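Local coordinates for protein trichothecene 15-O-acetyltransferase TRI3 (Fusarium sporotrichioides, PDB 3FOT) that catalyses 15-O-acetylation during fungal trichothecene mycotoxin biosynthesis, on the way to T-2 toxin, as a coenzyme A-dependent BAHD acyltransferase, at residues Glu37-Leu42 and Asn415-Tyr420; Ile62-Thr67 and Thr455-Leu460; Asp287-Ile292 and Arg484-Leu489; Asp340-Leu345 and Ala355-Ala360. All coordinates share one frame; numbering follows the deposited sequence.

Contact 1 (Glu37-Leu42 and Asn415-Tyr420)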
loop_
_atom_site.group_PDB
_atom_site.type_symbol
_atom_site.label_atom_id
_atom_site.label_comp_id
_atom_site.label_asym_id
_atom_site.label_seq_id
_atom_site.Cartn_x
_atom_site.Cartn_y
_atom_site.Cartn_z
ATOM N N GLU A 37 -10.986 3.736 -4.385
ATOM C CA GLU A 37 -10.896 3.018 -5.683
ATOM C C GLU A 37 -10.998 3.954 -6.870
ATOM O O GLU A 37 -10.276 3.797 -7.836
ATOM C CB GLU A 37 -11.986 1.937 -5.777
ATOM C CG GLU A 37 -11.802 0.780 -4.807
ATOM C CD GLU A 37 -12.995 -0.173 -4.781
ATOM O OE1 GLU A 37 -14.086 0.227 -5.261
ATOM O OE2 GLU A 37 -12.847 -1.292 -4.249
ATOM N N ALA A 38 -11.905 4.925 -6.792
ATOM C CA ALA A 38 -12.165 5.848 -7.891
ATOM C C ALA A 38 -10.951 6.734 -8.167
ATOM O O ALA A 38 -10.726 7.137 -9.306
ATOM C CB ALA A 38 -13.409 6.680 -7.584
ATOM N N ILE A 39 -10.182 7.045 -7.120
ATOM C CA ILE A 39 -8.954 7.818 -7.288
ATOM C C ILE A 39 -7.934 7.012 -8.098
ATOM O O ILE A 39 -7.475 7.454 -9.164
ATOM C CB ILE A 39 -8.325 8.247 -5.913
ATOM C CG1 ILE A 39 -9.266 9.175 -5.153
ATOM C CG2 ILE A 39 -7.024 9.012 -6.166
ATOM C CD1 ILE A 39 -8.855 9.423 -3.692
ATOM N N VAL A 40 -7.593 5.817 -7.609
ATOM C CA VAL A 40 -6.563 5.016 -8.273
ATOM C C VAL A 40 -7.026 4.436 -9.609
ATOM O O VAL A 40 -6.191 4.097 -10.458
ATOM C CB VAL A 40 -5.974 3.903 -7.343
ATOM C CG1 VAL A 40 -5.423 4.552 -6.038
ATOM C CG2 VAL A 40 -7.038 2.863 -6.977
ATOM N N GLY A 41 -8.345 4.297 -9.753
ATOM C CA GLY A 41 -8.981 3.825 -10.981
ATOM C C GLY A 41 -9.180 4.842 -12.101
ATOM O O GLY A 41 -9.530 4.441 -13.208
ATOM N N LEU A 42 -8.964 6.139 -11.851
ATOM C CA LEU A 42 -9.108 7.153 -12.930
ATOM C C LEU A 42 -8.440 6.660 -14.206
ATOM O O LEU A 42 -7.254 6.337 -14.216
ATOM C CB LEU A 42 -8.516 8.499 -12.554
ATOM C CG LEU A 42 -9.200 9.282 -11.442
ATOM C CD1 LEU A 42 -8.353 10.510 -11.068
ATOM C CD2 LEU A 42 -10.578 9.706 -11.919
ATOM N N ASN A 415 -14.689 9.856 -3.388
ATOM C CA ASN A 415 -15.412 10.051 -4.657
ATOM C C ASN A 415 -15.193 11.486 -5.185
ATOM O O ASN A 415 -14.902 11.715 -6.372
ATOM C CB ASN A 415 -16.901 9.801 -4.490
ATOM C CG ASN A 415 -17.266 8.329 -4.456
ATOM O OD1 ASN A 415 -16.489 7.453 -4.834
ATOM N ND2 ASN A 415 -18.492 8.054 -4.012
ATOM N N PHE A 416 -15.318 12.450 -4.284
ATOM C CA PHE A 416 -15.091 13.845 -4.648
ATOM C C PHE A 416 -13.646 14.074 -5.122
ATOM O O PHE A 416 -13.397 14.739 -6.132
ATOM C CB PHE A 416 -15.447 14.773 -3.488
ATOM C CG PHE A 416 -15.016 16.192 -3.718
ATOM C CD1 PHE A 416 -15.817 17.055 -4.468
ATOM C CD2 PHE A 416 -13.778 16.649 -3.246
ATOM C CE1 PHE A 416 -15.394 18.381 -4.716
ATOM C CE2 PHE A 416 -13.353 17.954 -3.492
ATOM C CZ PHE A 416 -14.175 18.825 -4.220
ATOM N N GLU A 417 -12.698 13.502 -4.389
ATOM C CA GLU A 417 -11.291 13.668 -4.709
ATOM C C GLU A 417 -10.939 13.133 -6.114
ATOM O O GLU A 417 -10.183 13.770 -6.878
ATOM C CB GLU A 417 -10.475 12.971 -3.628
ATOM C CG GLU A 417 -9.000 13.225 -3.706
ATOM C CD GLU A 417 -8.298 12.859 -2.411
ATOM O OE1 GLU A 417 -8.975 12.649 -1.371
ATOM O OE2 GLU A 417 -7.058 12.801 -2.444
ATOM N N ALA A 418 -11.505 11.982 -6.464
ATOM C CA ALA A 418 -11.308 11.393 -7.792
ATOM C C ALA A 418 -11.802 12.325 -8.900
ATOM O O ALA A 418 -11.111 12.562 -9.913
ATOM C CB ALA A 418 -12.018 10.041 -7.867
ATOM N N SER A 419 -12.981 12.897 -8.678
ATOM C CA SER A 419 -13.556 13.858 -9.615
ATOM C C SER A 419 -12.715 15.123 -9.721
ATOM O O SER A 419 -12.493 15.641 -10.840
ATOM C CB SER A 419 -14.965 14.205 -9.160
ATOM O OG SER A 419 -15.854 13.212 -9.620
ATOM N N TYR A 420 -12.217 15.599 -8.577
ATOM C CA TYR A 420 -11.312 16.770 -8.538
ATOM C C TYR A 420 -10.036 16.492 -9.342
ATOM O O TYR A 420 -9.589 17.322 -10.157
ATOM C CB TYR A 420 -10.952 17.147 -7.091
ATOM C CG TYR A 420 -10.190 18.449 -6.974
ATOM C CD1 TYR A 420 -10.859 19.648 -6.728
ATOM C CD2 TYR A 420 -8.804 18.486 -7.119
ATOM C CE1 TYR A 420 -10.163 20.851 -6.631
ATOM C CE2 TYR A 420 -8.096 19.680 -7.033
ATOM C CZ TYR A 420 -8.784 20.859 -6.776
ATOM O OH TYR A 420 -8.074 22.028 -6.690
#
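Helix 406-423, whose H414 binds 15-deacetylcalonectrin, offers A418 to A38 and I39 of the short helix 36-41. The A418 methyl sits right on the neighbouring backbone, with its CB 3.5 Å from A38 C and 3.6 Å from I39 N. The two alanine methyls also meet, A38 CB to A418 CB at 3.6 Å. The small alanines allow a close approach: the axes of the two short segments pass 7.9 Å apart and run almost parallel, 21° between their N-to-C directions. This is close helix-helix packing inside the BAHD fold, bringing a piece of the N-terminal part of the chain against the helix just after its substrate-binding histidine.

I39 reaches round one flank of A418. Its CG1 stands anti to its carbonyl carbon (chi1 -63°), and CD1 then extends across E417, 3.7 Å from E417 CD and roughly equally far from both carboxylate oxygens. The two side chains cross obliquely. E417 OE1 is hydrogen-bonded to Y255 OH, so I39 covers a carboxylate that is tied down on helix 246-264. At the far end, L42 leaves the helix and places both methyls by one carbonyl: L42 CD2 is 3.5 Å and L42 CD1 3.6 Å from A418 O. On the other flank N415 OD1 approaches A38 CB, while accepting a hydrogen bond from G35 N.

Contact 2 (Ile62-Thr67 and Thr455-Leu460); sequences IAPAST and TGENVL
V459 O takes the backbone N-H of I62 at 2.9 Å, a somewhat bent bond with 146° at the hydrogen. It is made just where the chain leaves strand 53-61, whose antiparallel neighbour in the six-stranded mixed sheet is strand 457-469. The C-terminal part of the chain thus crosses into a sheet built mostly from N-terminal strands. V459 and L460 both face I450 on the next strand, a classic beta bulge. A63 N also lies close to V459 O, but the angle is poor, and that N-H is bonded to N61 OD1 instead.

I62 holds CG1 in the crowded position between its N and carbonyl carbon (chi1 57°); the chain then carries CD1 across N458, with I62 CD1 3.4 Å from N458 CB. The amide beyond is anchored by K451 NZ on N458 OD1. One residue on, the CA-H of A63 points almost straight at N458 O (171° at the hydrogen), with A63 CA 3.5 Å from that oxygen. P64 CD lies 3.6 Å from the same N458 O. On the buried side the A63 methyl packs against one branch of the valine, A63 CB to V459 CG1 at 3.9 Å.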
loop_
_atom_site.group_PDB
_atom_site.type_symbol
_atom_site.label_atom_id
_atom_site.label_comp_id
_atom_site.label_asym_id
_atom_site.label_seq_id
_atom_site.Cartn_x
_atom_site.Cartn_y
_atom_site.Cartn_z
ATOM N N ILE A 62 16.829 -21.460 2.823
ATOM C CA ILE A 62 17.293 -22.067 4.079
ATOM C C ILE A 62 16.827 -23.509 4.205
ATOM O O ILE A 62 16.836 -24.103 5.288
ATOM C CB ILE A 62 16.889 -21.256 5.329
ATOM C CG1 ILE A 62 15.361 -21.068 5.413
ATOM C CG2 ILE A 62 17.638 -19.933 5.349
ATOM C CD1 ILE A 62 14.870 -20.765 6.840
ATOM N N ALA A 63 16.418 -24.069 3.076
ATOM C CA ALA A 63 15.824 -25.381 3.046
ATOM C C ALA A 63 16.816 -26.497 3.424
ATOM O O ALA A 63 18.046 -26.301 3.334
ATOM C CB ALA A 63 15.245 -25.639 1.666
ATOM N N PRO A 64 16.273 -27.668 3.820
ATOM C CA PRO A 64 17.121 -28.847 4.006
ATOM C C PRO A 64 17.877 -29.073 2.704
ATOM O O PRO A 64 17.348 -28.780 1.626
ATOM C CB PRO A 64 16.121 -29.990 4.222
ATOM C CG PRO A 64 14.822 -29.357 4.625
ATOM C CD PRO A 64 14.842 -27.944 4.044
ATOM N N ALA A 65 19.099 -29.585 2.788
ATOM C CA ALA A 65 19.920 -29.783 1.582
ATOM C C ALA A 65 19.224 -30.644 0.518
ATOM O O ALA A 65 19.416 -30.441 -0.692
ATOM C CB ALA A 65 21.253 -30.404 1.969
ATOM N N SER A 66 18.398 -31.575 0.974
ATOM C CA SER A 66 17.670 -32.486 0.087
ATOM C C SER A 66 16.456 -31.855 -0.629
ATOM O O SER A 66 15.753 -32.543 -1.391
ATOM C CB SER A 66 17.221 -33.708 0.886
ATOM O OG SER A 66 16.247 -33.351 1.842
ATOM N N THR A 67 16.183 -30.575 -0.356
ATOM C CA THR A 67 15.130 -29.857 -1.081
ATOM C C THR A 67 15.740 -29.163 -2.290
ATOM O O THR A 67 16.581 -28.268 -2.128
ATOM C CB THR A 67 14.489 -28.778 -0.187
ATOM O OG1 THR A 67 13.742 -29.410 0.846
ATOM C CG2 THR A 67 13.552 -27.872 -0.999
ATOM N N THR A 455 5.856 -31.122 6.544
ATOM C CA THR A 455 6.939 -31.446 7.464
ATOM C C THR A 455 7.179 -30.355 8.486
ATOM O O THR A 455 7.858 -30.588 9.471
ATOM C CB THR A 455 8.266 -31.696 6.707
ATOM O OG1 THR A 455 8.659 -30.486 6.036
ATOM C CG2 THR A 455 8.107 -32.810 5.685
ATOM N N GLY A 456 6.668 -29.150 8.239
ATOM C CA GLY A 456 7.013 -28.016 9.085
ATOM C C GLY A 456 8.409 -27.434 8.862
ATOM O O GLY A 456 8.802 -26.500 9.555
ATOM N N GLU A 457 9.146 -27.969 7.900
ATOM C CA GLU A 457 10.518 -27.518 7.629
ATOM C C GLU A 457 10.537 -26.161 6.939
ATOM O O GLU A 457 9.791 -25.931 5.985
ATOM C CB GLU A 457 11.257 -28.535 6.752
ATOM C CG GLU A 457 11.545 -29.867 7.441
ATOM C CD GLU A 457 12.067 -30.909 6.472
ATOM O OE1 GLU A 457 11.397 -31.161 5.442
ATOM O OE2 GLU A 457 13.150 -31.469 6.737
ATOM N N ASN A 458 11.400 -25.272 7.422
ATOM C CA ASN A 458 11.585 -23.981 6.764
ATOM C C ASN A 458 12.260 -24.236 5.441
ATOM O O ASN A 458 13.174 -25.077 5.347
ATOM C CB ASN A 458 12.466 -23.060 7.609
ATOM C CG ASN A 458 11.758 -22.510 8.809
ATOM O OD1 ASN A 458 10.538 -22.396 8.839
ATOM N ND2 ASN A 458 12.541 -22.150 9.831
ATOM N N VAL A 459 11.817 -23.505 4.423
ATOM C CA VAL A 459 12.345 -23.636 3.092
ATOM C C VAL A 459 12.923 -22.294 2.618
ATOM O O VAL A 459 14.074 -22.235 2.187
ATOM C CB VAL A 459 11.262 -24.142 2.124
ATOM C CG1 VAL A 459 11.761 -24.111 0.712
ATOM C CG2 VAL A 459 10.833 -25.615 2.518
ATOM N N LEU A 460 12.137 -21.227 2.722
ATOM C CA LEU A 460 12.631 -19.892 2.340
ATOM C C LEU A 460 12.408 -18.920 3.479
ATOM O O LEU A 460 11.323 -18.859 4.036
ATOM C CB LEU A 460 11.951 -19.393 1.051
ATOM C CG LEU A 460 12.375 -20.174 -0.205
ATOM C CD1 LEU A 460 11.278 -20.051 -1.284
ATOM C CD2 LEU A 460 13.671 -19.656 -0.738
#

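Contact 3 (Asp287-Ile292 and Arg484-Leu489); sequences DESIDI and RDASTL. Unlike the reference sequence in segment 287-292: D291 (reference Ala).
D485 is the first residue of the strand side to meet the helix: its carbonyl oxygen lies against the serine methylene, D485 O to S289 CB at 3.3 Å, and its own CB receives the tip of I290, with I290 CD1 4.2 Å from D485 CB. The residue before it and D485 itself both have positive phi, as in the tight two-residue turn that joins strands 477-483 and 486-494. At A486 the methyl points away from the helix, and the touch is by backbone, A486 CA to S289 OG at 3.6 Å.

S487 makes the one hydrogen bond between the two segments. Its backbone N-H runs to S289 OG at 2.8 Å and is nearly straight, 176° at the hydrogen. The helix here packs on the edge of a four-stranded sheet: the outer strand 277-283 pairs with strand 486-494 and leads directly into helix 286-299, which folds back on that neighbour strand. S289 OG stands anti to its own carbonyl carbon (chi1 -55°); it accepts from S487 N and donates to S285 O, one turn back. One hydroxyl therefore joins the first turn of the helix to the start of the strand. The CB of S487 is directed at the helix and lies 3.6 Å from S289 OG. S487 OG is 3.8 Å from S289 CB, and I306 of helix 306-321 touches this side chain too.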
loop_
_atom_site.group_PDB
_atom_site.type_symbol
_atom_site.label_atom_id
_atom_site.label_comp_id
_atom_site.label_asym_id
_atom_site.label_seq_id
_atom_site.Cartn_x
_atom_site.Cartn_y
_atom_site.Cartn_z
ATOM N N ASP A 287 17.869 -2.592 16.398
ATOM C CA ASP A 287 18.259 -2.008 17.693
ATOM C C ASP A 287 17.753 -0.557 17.801
ATOM O O ASP A 287 17.180 -0.133 18.828
ATOM C CB ASP A 287 19.778 -2.072 17.896
ATOM C CG ASP A 287 20.270 -3.484 18.219
ATOM O OD1 ASP A 287 19.484 -4.313 18.724
ATOM O OD2 ASP A 287 21.451 -3.741 17.968
ATOM N N GLU A 288 17.934 0.187 16.718
ATOM C CA GLU A 288 17.470 1.575 16.663
ATOM C C GLU A 288 15.970 1.637 16.746
ATOM O O GLU A 288 15.408 2.502 17.423
ATOM C CB GLU A 288 17.906 2.211 15.352
ATOM C CG GLU A 288 19.352 2.573 15.325
ATOM C CD GLU A 288 19.874 2.847 13.944
ATOM O OE1 GLU A 288 19.149 2.631 12.933
ATOM O OE2 GLU A 288 21.040 3.291 13.873
ATOM N N SER A 289 15.306 0.742 16.014
ATOM C CA SER A 289 13.846 0.732 16.004
ATOM C C SER A 289 13.258 0.403 17.359
ATOM O O SER A 289 12.273 1.011 17.792
ATOM C CB SER A 289 13.325 -0.215 14.914
ATOM O OG SER A 289 13.874 0.113 13.631
ATOM N N ILE A 290 13.865 -0.557 18.055
ATOM C CA ILE A 290 13.380 -0.948 19.353
ATOM C C ILE A 290 13.552 0.210 20.352
ATOM O O ILE A 290 12.662 0.482 21.170
ATOM C CB ILE A 290 14.129 -2.238 19.819
ATOM C CG1 ILE A 290 13.568 -3.439 19.040
ATOM C CG2 ILE A 290 13.996 -2.434 21.328
ATOM C CD1 ILE A 290 14.424 -4.691 19.167
ATOM N N ASP A 291 14.680 0.911 20.235
ATOM C CA ASP A 291 14.979 2.048 21.113
ATOM C C ASP A 291 13.985 3.187 20.842
ATOM O O ASP A 291 13.518 3.844 21.776
ATOM C CB ASP A 291 16.422 2.572 20.920
ATOM C CG ASP A 291 17.478 1.747 21.658
ATOM O OD1 ASP A 291 18.680 1.893 21.345
ATOM O OD2 ASP A 291 17.102 0.956 22.530
ATOM N N ILE A 292 13.668 3.417 19.568
ATOM C CA ILE A 292 12.688 4.476 19.214
ATOM C C ILE A 292 11.294 4.152 19.765
ATOM O O ILE A 292 10.624 5.013 20.329
ATOM C CB ILE A 292 12.665 4.770 17.681
ATOM C CG1 ILE A 292 13.983 5.430 17.221
ATOM C CG2 ILE A 292 11.515 5.747 17.324
ATOM C CD1 ILE A 292 14.198 5.407 15.704
ATOM N N ARG A 484 10.518 -7.832 11.261
ATOM C CA ARG A 484 11.573 -8.415 12.137
ATOM C C ARG A 484 12.140 -7.335 13.078
ATOM O O ARG A 484 13.375 -7.257 13.317
ATOM C CB ARG A 484 12.689 -9.055 11.324
ATOM C CG ARG A 484 12.192 -10.270 10.531
ATOM C CD ARG A 484 13.295 -10.787 9.658
ATOM N NE ARG A 484 12.873 -11.972 8.917
ATOM C CZ ARG A 484 12.910 -13.225 9.396
ATOM N NH1 ARG A 484 12.507 -14.228 8.624
ATOM N NH2 ARG A 484 13.375 -13.484 10.626
ATOM N N ASP A 485 11.209 -6.542 13.607
ATOM C CA ASP A 485 11.465 -5.453 14.585
ATOM C C ASP A 485 12.301 -4.294 14.053
ATOM O O ASP A 485 12.781 -3.470 14.842
ATOM C CB ASP A 485 12.130 -5.978 15.859
ATOM C CG ASP A 485 11.176 -6.725 16.752
ATOM O OD1 ASP A 485 9.997 -6.316 16.875
ATOM O OD2 ASP A 485 11.639 -7.703 17.357
ATOM N N ALA A 486 12.489 -4.226 12.740
ATOM C CA ALA A 486 13.211 -3.116 12.139
ATOM C C ALA A 486 12.248 -2.260 11.335
ATOM O O ALA A 486 11.518 -2.785 10.493
ATOM C CB ALA A 486 14.336 -3.630 11.246
ATOM N N SER A 487 12.278 -0.945 11.574
ATOM C CA SER A 487 11.448 0.009 10.818
ATOM C C SER A 487 12.161 0.485 9.560
ATOM O O SER A 487 13.338 0.832 9.595
ATOM C CB SER A 487 11.057 1.214 11.695
ATOM O OG SER A 487 10.267 0.786 12.800
ATOM N N THR A 488 11.440 0.506 8.445
ATOM C CA THR A 488 11.958 1.056 7.209
ATOM C C THR A 488 11.160 2.297 6.815
ATOM O O THR A 488 9.926 2.250 6.832
ATOM C CB THR A 488 11.811 0.018 6.096
ATOM O OG1 THR A 488 12.690 -1.087 6.391
ATOM C CG2 THR A 488 12.184 0.635 4.757
ATOM N N LEU A 489 11.854 3.380 6.493
ATOM C CA LEU A 489 11.201 4.546 5.898
ATOM C C LEU A 489 11.549 4.561 4.440
ATOM O O LEU A 489 12.714 4.425 4.059
ATOM C CB LEU A 489 11.638 5.873 6.547
ATOM C CG LEU A 489 11.052 6.213 7.916
ATOM C CD1 LEU A 489 11.864 5.494 8.953
ATOM C CD2 LEU A 489 11.138 7.739 8.162
#

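Contact 4 (Asp340-Leu345 and Ala355-Ala360); sequences DGRRWL and AMCQTA
R342 and C357 face each other where the two-stranded antiparallel ribbon of strands 333-340 and 358-365 opens out, beside D190 of the HXXXD motif (H186 to D190) that marks BAHD acyltransferases. From CB, the arginine chain runs to CG, which passes the thiol with R342 CG 4.1 Å from C357 SG, and stays extended through CD to NE. The guanidinium at its end has C357 CB over one face, 3.8 Å above the plane and offset toward the rim. NH1 carries the charge pairing: R342 NH1 to D340 OD1 is a salt bridge of 2.9 Å, the carboxylate oxygen lying in the guanidinium plane. NH2 bonds F353 O, and together these partners hold the guanidinium plane in place. D190 ties the motif to the ribbon, its OD2 meeting R342 NH1 in a second salt bridge and accepting hydrogen bonds from C357 N and Q358 NE2.

D340 OD1 is gripped twice, from opposite faces of its carboxylate: by NH1, and by R342 N at 3.0 Å, which closes an Asx turn. Between strands, D340 and Q358 form an antiparallel non-hydrogen-bonded pair, and just beyond it G341 N gives its hydrogen to C357 O at 2.8 Å (167° at the hydrogen). C357 SG, anti to its own backbone N (chi1 -175°), is pressed into the turn: it lies 3.5 Å from G341 C and 3.8 Å from L345 CD1.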
loop_
_atom_site.group_PDB
_atom_site.type_symbol
_atom_site.label_atom_id
_atom_site.label_comp_id
_atom_site.label_asym_id
_atom_site.label_seq_id
_atom_site.Cartn_x
_atom_site.Cartn_y
_atom_site.Cartn_z
ATOM N N ASP A 340 -6.658 3.046 7.376
ATOM C CA ASP A 340 -7.304 1.768 7.182
ATOM C C ASP A 340 -8.692 1.861 7.814
ATOM O O ASP A 340 -8.805 2.251 8.984
ATOM C CB ASP A 340 -6.455 0.676 7.869
ATOM C CG ASP A 340 -7.139 -0.670 7.908
ATOM O OD1 ASP A 340 -8.118 -0.891 7.168
ATOM O OD2 ASP A 340 -6.680 -1.534 8.687
ATOM N N GLY A 341 -9.723 1.514 7.037
ATOM C CA GLY A 341 -11.123 1.653 7.467
ATOM C C GLY A 341 -11.760 0.394 8.031
ATOM O O GLY A 341 -12.954 0.370 8.359
ATOM N N ARG A 342 -10.962 -0.658 8.163
ATOM C CA ARG A 342 -11.515 -1.963 8.510
ATOM C C ARG A 342 -12.254 -2.024 9.845
ATOM O O ARG A 342 -13.191 -2.807 9.979
ATOM C CB ARG A 342 -10.427 -3.027 8.446
ATOM C CG ARG A 342 -10.181 -3.462 7.022
ATOM C CD ARG A 342 -8.860 -4.243 6.904
ATOM N NE ARG A 342 -8.651 -4.660 5.516
ATOM C CZ ARG A 342 -8.203 -3.861 4.544
ATOM N NH1 ARG A 342 -7.900 -2.589 4.789
ATOM N NH2 ARG A 342 -8.031 -4.347 3.326
ATOM N N ARG A 343 -11.847 -1.198 10.803
ATOM C CA ARG A 343 -12.509 -1.168 12.116
ATOM C C ARG A 343 -13.980 -0.710 12.049
ATOM O O ARG A 343 -14.755 -0.957 12.990
ATOM C CB ARG A 343 -11.724 -0.289 13.087
ATOM C CG ARG A 343 -10.456 -0.943 13.604
ATOM C CD ARG A 343 -9.588 0.093 14.336
ATOM N N TRP A 344 -14.355 -0.068 10.942
ATOM C CA TRP A 344 -15.729 0.395 10.735
ATOM C C TRP A 344 -16.625 -0.660 10.061
ATOM O O TRP A 344 -17.829 -0.451 9.863
ATOM C CB TRP A 344 -15.713 1.693 9.937
ATOM C CG TRP A 344 -15.295 2.868 10.762
ATOM C CD1 TRP A 344 -16.124 3.725 11.450
ATOM C CD2 TRP A 344 -13.957 3.328 11.008
ATOM N NE1 TRP A 344 -15.383 4.684 12.087
ATOM C CE2 TRP A 344 -14.050 4.458 11.846
ATOM C CE3 TRP A 344 -12.686 2.892 10.597
ATOM C CZ2 TRP A 344 -12.923 5.173 12.274
ATOM C CZ3 TRP A 344 -11.565 3.593 11.032
ATOM C CH2 TRP A 344 -11.692 4.727 11.870
ATOM N N LEU A 345 -16.027 -1.796 9.701
ATOM C CA LEU A 345 -16.771 -2.906 9.126
ATOM C C LEU A 345 -17.258 -3.853 10.226
ATOM O O LEU A 345 -16.677 -3.912 11.299
ATOM C CB LEU A 345 -15.882 -3.696 8.147
ATOM C CG LEU A 345 -15.233 -2.928 6.999
ATOM C CD1 LEU A 345 -14.385 -3.912 6.165
ATOM C CD2 LEU A 345 -16.217 -2.228 6.103
ATOM N N ALA A 355 -10.288 -6.119 -0.672
ATOM C CA ALA A 355 -10.462 -4.935 -1.529
ATOM C C ALA A 355 -10.076 -3.668 -0.739
ATOM O O ALA A 355 -9.854 -3.740 0.477
ATOM C CB ALA A 355 -11.916 -4.847 -2.043
ATOM N N MET A 356 -9.981 -2.534 -1.432
ATOM C CA MET A 356 -9.686 -1.246 -0.800
ATOM C C MET A 356 -10.647 -1.016 0.350
ATOM O O MET A 356 -11.850 -1.154 0.182
ATOM C CB MET A 356 -9.882 -0.119 -1.815
ATOM C CG MET A 356 -9.561 1.244 -1.313
ATOM S SD MET A 356 -7.858 1.702 -1.670
ATOM C CE MET A 356 -7.840 1.705 -3.465
ATOM N N CYS A 357 -10.116 -0.624 1.501
ATOM C CA CYS A 357 -10.970 -0.234 2.615
ATOM C C CYS A 357 -10.245 0.882 3.348
ATOM O O CYS A 357 -9.549 0.651 4.333
ATOM C CB CYS A 357 -11.300 -1.411 3.542
ATOM S SG CYS A 357 -12.507 -0.858 4.817
ATOM N N GLN A 358 -10.378 2.084 2.798
ATOM C CA GLN A 358 -9.628 3.245 3.268
ATOM C C GLN A 358 -10.553 4.392 3.580
ATOM O O GLN A 358 -11.617 4.533 2.977
ATOM C CB GLN A 358 -8.624 3.714 2.214
ATOM C CG GLN A 358 -7.550 2.648 1.911
ATOM C CD GLN A 358 -6.508 2.598 3.002
ATOM O OE1 GLN A 358 -5.894 3.629 3.314
ATOM N NE2 GLN A 358 -6.291 1.409 3.594
ATOM N N THR A 359 -10.133 5.205 4.538
ATOM C CA THR A 359 -10.839 6.452 4.771
ATOM C C THR A 359 -9.822 7.539 5.036
ATOM O O THR A 359 -8.646 7.379 4.670
ATOM C CB THR A 359 -11.970 6.313 5.842
ATOM O OG1 THR A 359 -12.673 7.556 5.944
ATOM C CG2 THR A 359 -11.449 5.907 7.179
ATOM N N ALA A 360 -10.265 8.646 5.645
ATOM C CA ALA A 360 -9.528 9.901 5.606
ATOM C C ALA A 360 -9.541 10.541 6.996
ATOM O O ALA A 360 -10.465 10.316 7.780
ATOM C CB ALA A 360 -10.177 10.832 4.601
#

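How the contacts relate
Contacts 1 and 4 are direct neighbours, their centres 16 Å apart, and M356 joins them: E37 CG lies 3.7 Å from M356 CB, and V40 CG2 3.8 Å from M356 CE. Both lie close to H414, which binds 15-deacetylcalonectrin: its side chain is about 3 Å from that of E417 in contact 1 and about 5 Å from that of Q358 in contact 4. A glycerol, probably from crystallisation, lies about 4 Å from the Q358 side chain. M356 also touches H186 and D190. Contacts 2 and 3 lie away from this site, their nearest atoms about 7 Å apart. The centres of contacts 1 and 2 are 46 Å apart, on opposite sides of the chain's centre.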